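Local coordinates for protein AxyAgu115A (Amphibacillus xylanus NBRC 15112, PDB 6NPS) that is a family GH115 alpha-glucuronidase that probably hydrolyses the bonds holding glucuronic acid side groups on arabinoglucuronoxylan, at residues A[409-414]-A[429-434]; A[866-871]-A[911-916]. The protein carries 3 engineered substitutions. All coordinates share one frame; numbering follows the deposited sequence.

Contact 1 (A[409-414]-A[429-434])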
loop_
_atom_site.group_PDB
_atom_site.type_symbol
_atom_site.label_atom_id
_atom_site.label_comp_id
_atom_site.label_asym_id
_atom_site.label_seq_id
_atom_site.Cartn_x
_atom_site.Cartn_y
_atom_site.Cartn_z
ATOM N N TYR A 409 -12.595 12.308 34.577
ATOM C CA TYR A 409 -12.926 12.414 33.160
ATOM C C TYR A 409 -11.701 12.967 32.434
ATOM O O TYR A 409 -10.823 13.563 33.061
ATOM C CB TYR A 409 -14.167 13.321 32.975
ATOM C CG TYR A 409 -14.841 13.160 31.626
ATOM C CD1 TYR A 409 -15.716 12.089 31.378
ATOM C CD2 TYR A 409 -14.610 14.067 30.615
ATOM C CE1 TYR A 409 -16.333 11.922 30.127
ATOM C CE2 TYR A 409 -15.224 13.904 29.324
ATOM C CZ TYR A 409 -16.088 12.836 29.115
ATOM O OH TYR A 409 -16.706 12.656 27.886
ATOM N N HIS A 410 -11.563 12.671 31.130
ATOM C CA HIS A 410 -10.393 13.102 30.355
ATOM C C HIS A 410 -10.795 13.987 29.175
ATOM O O HIS A 410 -11.630 13.594 28.354
ATOM C CB HIS A 410 -9.608 11.904 29.797
ATOM C CG HIS A 410 -8.776 11.188 30.817
ATOM N ND1 HIS A 410 -9.326 10.316 31.729
ATOM C CD2 HIS A 410 -7.444 11.235 31.091
ATOM C CE1 HIS A 410 -8.372 9.832 32.496
ATOM N NE2 HIS A 410 -7.218 10.366 32.129
ATOM N N PHE A 411 -10.166 15.164 29.079
ATOM C CA PHE A 411 -10.067 15.964 27.863
ATOM C C PHE A 411 -8.717 15.799 27.196
ATOM O O PHE A 411 -8.488 16.421 26.158
ATOM C CB PHE A 411 -10.231 17.476 28.154
ATOM C CG PHE A 411 -11.574 17.880 28.710
ATOM C CD1 PHE A 411 -12.677 17.046 28.629
ATOM C CD2 PHE A 411 -11.725 19.128 29.305
ATOM C CE1 PHE A 411 -13.916 17.444 29.101
ATOM C CE2 PHE A 411 -12.968 19.522 29.812
ATOM C CZ PHE A 411 -14.057 18.676 29.723
ATOM N N ASP A 412 -7.806 15.022 27.799
ATOM C CA ASP A 412 -6.400 14.930 27.413
ATOM C C ASP A 412 -5.886 13.620 27.975
ATOM O O ASP A 412 -6.225 13.269 29.103
ATOM C CB ASP A 412 -5.636 16.135 27.975
ATOM C CG ASP A 412 -4.229 16.311 27.401
ATOM O OD1 ASP A 412 -3.330 15.502 27.731
ATOM O OD2 ASP A 412 -4.011 17.304 26.655
ATOM N N TYR A 413 -5.117 12.873 27.194
ATOM C CA TYR A 413 -4.629 11.600 27.695
ATOM C C TYR A 413 -3.337 11.204 26.999
ATOM O O TYR A 413 -3.242 11.233 25.773
ATOM C CB TYR A 413 -5.675 10.509 27.506
ATOM C CG TYR A 413 -5.235 9.154 28.023
ATOM C CD1 TYR A 413 -4.872 8.980 29.366
ATOM C CD2 TYR A 413 -5.223 8.037 27.178
ATOM C CE1 TYR A 413 -4.462 7.744 29.857
ATOM C CE2 TYR A 413 -4.868 6.807 27.657
ATOM C CZ TYR A 413 -4.482 6.666 28.987
ATOM O OH TYR A 413 -4.109 5.455 29.458
ATOM N N HIS A 414 -2.385 10.751 27.778
ATOM C CA HIS A 414 -1.108 10.254 27.277
ATOM C C HIS A 414 -1.139 8.748 27.499
ATOM O O HIS A 414 -0.895 8.284 28.614
ATOM C CB HIS A 414 0.017 10.946 28.042
ATOM C CG HIS A 414 1.397 10.578 27.600
ATOM N ND1 HIS A 414 1.875 10.859 26.334
ATOM C CD2 HIS A 414 2.414 9.969 28.263
ATOM C CE1 HIS A 414 3.131 10.451 26.246
ATOM N NE2 HIS A 414 3.476 9.907 27.400
ATOM N N PRO A 429 -21.670 18.259 23.344
ATOM C CA PRO A 429 -22.775 17.287 23.443
ATOM C C PRO A 429 -22.386 15.973 24.055
ATOM O O PRO A 429 -23.174 15.375 24.802
ATOM C CB PRO A 429 -23.206 17.103 21.967
ATOM C CG PRO A 429 -22.927 18.460 21.367
ATOM C CD PRO A 429 -21.621 18.894 22.001
ATOM N N LYS A 430 -21.188 15.480 23.727
ATOM C CA LYS A 430 -20.700 14.246 24.311
ATOM C C LYS A 430 -20.408 14.416 25.801
ATOM O O LYS A 430 -20.770 13.558 26.624
ATOM C CB LYS A 430 -19.442 13.813 23.567
ATOM C CG LYS A 430 -18.667 12.648 24.198
ATOM C CD LYS A 430 -19.296 11.326 23.896
ATOM C CE LYS A 430 -18.402 10.164 24.398
ATOM N NZ LYS A 430 -17.397 9.692 23.402
ATOM N N ILE A 431 -19.741 15.510 26.161
ATOM C CA ILE A 431 -19.468 15.775 27.582
ATOM C C ILE A 431 -20.763 15.849 28.363
ATOM O O ILE A 431 -20.862 15.312 29.480
ATOM C CB ILE A 431 -18.648 17.067 27.762
ATOM C CG1 ILE A 431 -17.305 16.945 27.055
ATOM C CG2 ILE A 431 -18.375 17.348 29.247
ATOM C CD1 ILE A 431 -16.600 18.314 26.908
ATOM N N TRP A 432 -21.766 16.572 27.818
ATOM C CA TRP A 432 -23.048 16.682 28.506
ATOM C C TRP A 432 -23.669 15.303 28.697
ATOM O O TRP A 432 -24.128 14.964 29.793
ATOM C CB TRP A 432 -23.999 17.615 27.739
ATOM C CG TRP A 432 -25.356 17.714 28.347
ATOM C CD1 TRP A 432 -25.780 18.665 29.228
ATOM C CD2 TRP A 432 -26.461 16.823 28.155
ATOM N NE1 TRP A 432 -27.070 18.430 29.589
ATOM C CE2 TRP A 432 -27.524 17.314 28.933
ATOM C CE3 TRP A 432 -26.662 15.672 27.388
ATOM C CZ2 TRP A 432 -28.767 16.682 28.987
ATOM C CZ3 TRP A 432 -27.904 15.046 27.444
ATOM C CH2 TRP A 432 -28.936 15.559 28.223
ATOM N N GLU A 433 -23.672 14.480 27.639
ATOM C CA GLU A 433 -24.331 13.181 27.728
ATOM C C GLU A 433 -23.647 12.283 28.759
ATOM O O GLU A 433 -24.306 11.576 29.521
ATOM C CB GLU A 433 -24.342 12.507 26.353
ATOM C CG GLU A 433 -25.121 11.200 26.298
ATOM C CD GLU A 433 -24.192 9.982 26.318
ATOM O OE1 GLU A 433 -22.991 10.148 25.988
ATOM O OE2 GLU A 433 -24.660 8.868 26.652
ATOM N N GLN A 434 -22.329 12.244 28.743
ATOM C CA GLN A 434 -21.629 11.363 29.676
ATOM C C GLN A 434 -21.728 11.892 31.109
ATOM O O GLN A 434 -22.023 11.136 32.049
ATOM C CB GLN A 434 -20.166 11.223 29.247
ATOM C CG GLN A 434 -19.960 10.523 27.919
ATOM C CD GLN A 434 -20.354 9.066 27.992
ATOM O OE1 GLN A 434 -19.786 8.301 28.745
ATOM N NE2 GLN A 434 -21.354 8.680 27.208
#
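Tyr409, near the end of strand 405-410, and Phe411, just beyond it, pack against helix 428-440 through Ile431 and Gln434. The Tyr409 side chain runs with CG anti to the backbone N (chi1 -162°), which carries the phenol end to the helix surface. Tyr409 CE1 lies 4.0 Å from Gln434 CB, while Tyr409 CE2, on the other side of the ring, approaches Ile431 CG1 at 4.3 Å. The Tyr409 hydroxyl, hydrogen-bonded outside the two segments, also touches aliphatic carbon, with Tyr409 OH 3.9 Å from Gln434 CG. Tyr409 and Gln434 cross roughly at right angles, their ring and amide planes 32° apart. Ile431 holds CG1 anti to the carbonyl carbon and its chain extended, so that CD1 is thrust at the neighbouring ring, 3.6 Å from Phe411 CE1. Pro460 of helix 458-469 touches both Phe411 and Ile431. Gln434 bends at chi2, and its NE2 donates to Glu433 OE1 at 2.5 Å, meeting that oxygen from above the carboxylate plane. The same Glu433 oxygen bonds Tyr823 OH, and Gln434 OE1 is bonded to Leu390 N, so both ends of the amide are fixed. The largely apolar contacts of Tyr409 and Phe411 with the helix join strand to helix in the beta-alpha-beta unit 405-410, 428-440, 446-450 of the TIM barrel.

Contact 2 (A[866-871]-A[911-916])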
loop_
_atom_site.group_PDB
_atom_site.type_symbol
_atom_site.label_atom_id
_atom_site.label_comp_id
_atom_site.label_asym_id
_atom_site.label_seq_id
_atom_site.Cartn_x
_atom_site.Cartn_y
_atom_site.Cartn_z
ATOM N N LEU A 866 -23.388 2.899 16.712
ATOM C CA LEU A 866 -23.630 3.316 18.093
ATOM C C LEU A 866 -22.463 4.117 18.642
ATOM O O LEU A 866 -21.299 3.850 18.325
ATOM C CB LEU A 866 -23.843 2.111 19.025
ATOM C CG LEU A 866 -24.891 1.100 18.611
ATOM C CD1 LEU A 866 -24.740 -0.164 19.432
ATOM C CD2 LEU A 866 -26.293 1.716 18.797
ATOM N N GLN A 867 -22.770 5.061 19.518
ATOM C CA GLN A 867 -21.709 5.653 20.310
ATOM C C GLN A 867 -20.996 4.549 21.089
ATOM O O GLN A 867 -21.658 3.629 21.594
ATOM C CB GLN A 867 -22.272 6.710 21.262
ATOM C CG GLN A 867 -21.314 7.856 21.459
ATOM C CD GLN A 867 -20.348 7.622 22.603
ATOM O OE1 GLN A 867 -19.204 8.071 22.558
ATOM N NE2 GLN A 867 -20.811 6.931 23.646
ATOM N N PRO A 868 -19.644 4.592 21.197
ATOM C CA PRO A 868 -18.917 3.489 21.893
ATOM C C PRO A 868 -18.937 3.624 23.414
ATOM O O PRO A 868 -17.942 3.906 24.085
ATOM C CB PRO A 868 -17.496 3.609 21.322
ATOM C CG PRO A 868 -17.322 5.054 21.035
ATOM C CD PRO A 868 -18.714 5.543 20.554
ATOM N N SER A 869 -20.107 3.416 23.984
ATOM C CA SER A 869 -20.300 3.407 25.424
ATOM C C SER A 869 -19.859 2.081 26.033
ATOM O O SER A 869 -19.870 1.031 25.382
ATOM C CB SER A 869 -21.772 3.653 25.745
ATOM O OG SER A 869 -22.014 5.038 25.711
ATOM N N ASN A 870 -19.517 2.133 27.317
ATOM C CA ASN A 870 -19.146 0.930 28.026
ATOM C C ASN A 870 -20.291 0.480 28.923
ATOM O O ASN A 870 -21.080 1.313 29.375
ATOM C CB ASN A 870 -17.890 1.208 28.860
ATOM C CG ASN A 870 -16.737 1.638 27.999
ATOM O OD1 ASN A 870 -16.360 0.906 27.085
ATOM N ND2 ASN A 870 -16.173 2.822 28.254
ATOM N N PRO A 871 -20.433 -0.823 29.198
ATOM C CA PRO A 871 -21.502 -1.270 30.098
ATOM C C PRO A 871 -21.425 -0.555 31.442
ATOM O O PRO A 871 -20.335 -0.315 31.983
ATOM C CB PRO A 871 -21.232 -2.776 30.268
ATOM C CG PRO A 871 -20.323 -3.164 29.151
ATOM C CD PRO A 871 -19.553 -1.935 28.780
ATOM N N ILE A 911 -11.018 4.838 18.934
ATOM C CA ILE A 911 -10.344 5.684 17.939
ATOM C C ILE A 911 -11.289 6.052 16.783
ATOM O O ILE A 911 -11.242 7.174 16.262
ATOM C CB ILE A 911 -9.089 4.953 17.420
ATOM C CG1 ILE A 911 -8.145 4.684 18.614
ATOM C CG2 ILE A 911 -8.341 5.762 16.342
ATOM C CD1 ILE A 911 -7.895 5.916 19.464
ATOM N N ASN A 912 -12.163 5.127 16.370
ATOM C CA ASN A 912 -13.185 5.458 15.368
ATOM C C ASN A 912 -14.345 6.266 15.929
ATOM O O ASN A 912 -15.191 6.722 15.146
ATOM C CB ASN A 912 -13.763 4.192 14.733
ATOM C CG ASN A 912 -12.760 3.467 13.877
ATOM O OD1 ASN A 912 -11.757 4.042 13.458
ATOM N ND2 ASN A 912 -12.992 2.184 13.660
ATOM N N ASN A 913 -14.431 6.393 17.244
ATOM C CA ASN A 913 -15.558 7.032 17.926
ATOM C C ASN A 913 -16.910 6.451 17.514
ATOM O O ASN A 913 -17.900 7.180 17.350
ATOM C CB ASN A 913 -15.575 8.542 17.706
ATOM C CG ASN A 913 -16.415 9.233 18.774
ATOM O OD1 ASN A 913 -16.492 8.739 19.922
ATOM N ND2 ASN A 913 -17.031 10.351 18.430
ATOM N N ILE A 914 -16.965 5.138 17.307
ATOM C CA ILE A 914 -18.204 4.519 16.863
ATOM C C ILE A 914 -18.060 3.038 17.101
ATOM O O ILE A 914 -16.955 2.496 17.060
ATOM C CB ILE A 914 -18.523 4.810 15.370
ATOM C CG1 ILE A 914 -20.023 4.603 15.115
ATOM C CG2 ILE A 914 -17.747 3.896 14.441
ATOM C CD1 ILE A 914 -20.889 5.714 15.738
ATOM N N ARG A 915 -19.170 2.398 17.438
ATOM C CA ARG A 915 -19.278 0.956 17.471
ATOM C C ARG A 915 -20.320 0.541 16.445
ATOM O O ARG A 915 -21.387 1.160 16.354
ATOM C CB ARG A 915 -19.687 0.485 18.863
ATOM C CG ARG A 915 -19.843 -1.007 18.924
ATOM C CD ARG A 915 -19.548 -1.526 20.317
ATOM N NE ARG A 915 -20.451 -0.918 21.269
ATOM C CZ ARG A 915 -20.081 -0.200 22.321
ATOM N NH1 ARG A 915 -18.793 0.004 22.592
ATOM N NH2 ARG A 915 -21.032 0.298 23.108
ATOM N N THR A 916 -20.035 -0.500 15.683
ATOM C CA THR A 916 -21.056 -1.083 14.826
ATOM C C THR A 916 -21.357 -2.501 15.298
ATOM O O THR A 916 -20.482 -3.194 15.820
ATOM C CB THR A 916 -20.642 -1.082 13.340
ATOM O OG1 THR A 916 -19.463 -1.874 13.164
ATOM C CG2 THR A 916 -20.369 0.317 12.859
#
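Leu866 and Arg915 form an antiparallel hydrogen-bonded pair where strand 858-866 ends and strand 915-923 begins, in the C-terminal domain, whose family belongs to the galactose-binding clan. Leu866 N donates to Arg915 O at 2.7 Å, nearly along the C=O axis, and Arg915 N returns a bond to Leu866 O. The Arg915 chain leaves anti to its backbone N and bends at chi3 (59°), bringing the guanidinium to the loop after Leu866. There Arg915 NH2 meets a lone pair of Ser869 O at 2.7 Å, close to the guanidinium plane, and Arg915 NH1 adds a weak bond to the same oxygen at 3.2 Å. Pro868 CA and Gln867 O lie over one guanidinium face. An alanine at Arg915 would probably loosen the loop around Ser869, since both guanidinium bonds to its carbonyl would be lost. Further out, Pro868 centres an inverse gamma turn, closed by Ser869 N to Gln867 O (2.9 Å), which presents these backbone groups. On the opposing segment, Asn913, with positive phi, ends helix 904-912 in a Schellman motif, where Ile914 N bonds Asp909 O. Pro868 CD rests 3.6 Å from Asn913 C. Ile914, with CG1 anti to its backbone N, brings CD1 to 3.2 Å from Leu866 O.

How the contacts relate
From the N terminus, contact 1 comes first, closing a short loop, with 14 residues between its segments, that leads from strand 405-410 to helix 428-440 within the barrel. Contact 2 follows in series, without nesting or crossing: residues 866-871 and 911-916 close a longer excursion of 39 residues that includes strands 879-884 and 890-893 and most of helix 904-912. Although one lies in the barrel and the other in the C-terminal domain, their centres are only 14 Å apart. Lys430 NZ, on the barrel helix, comes within 2.6 Å of Gln867 OE1 and is hydrogen-bonded to Asn389 OD1. Asn870 ND2 bonds Leu390 O, which adds a second tie between the barrel and the C-terminal domain.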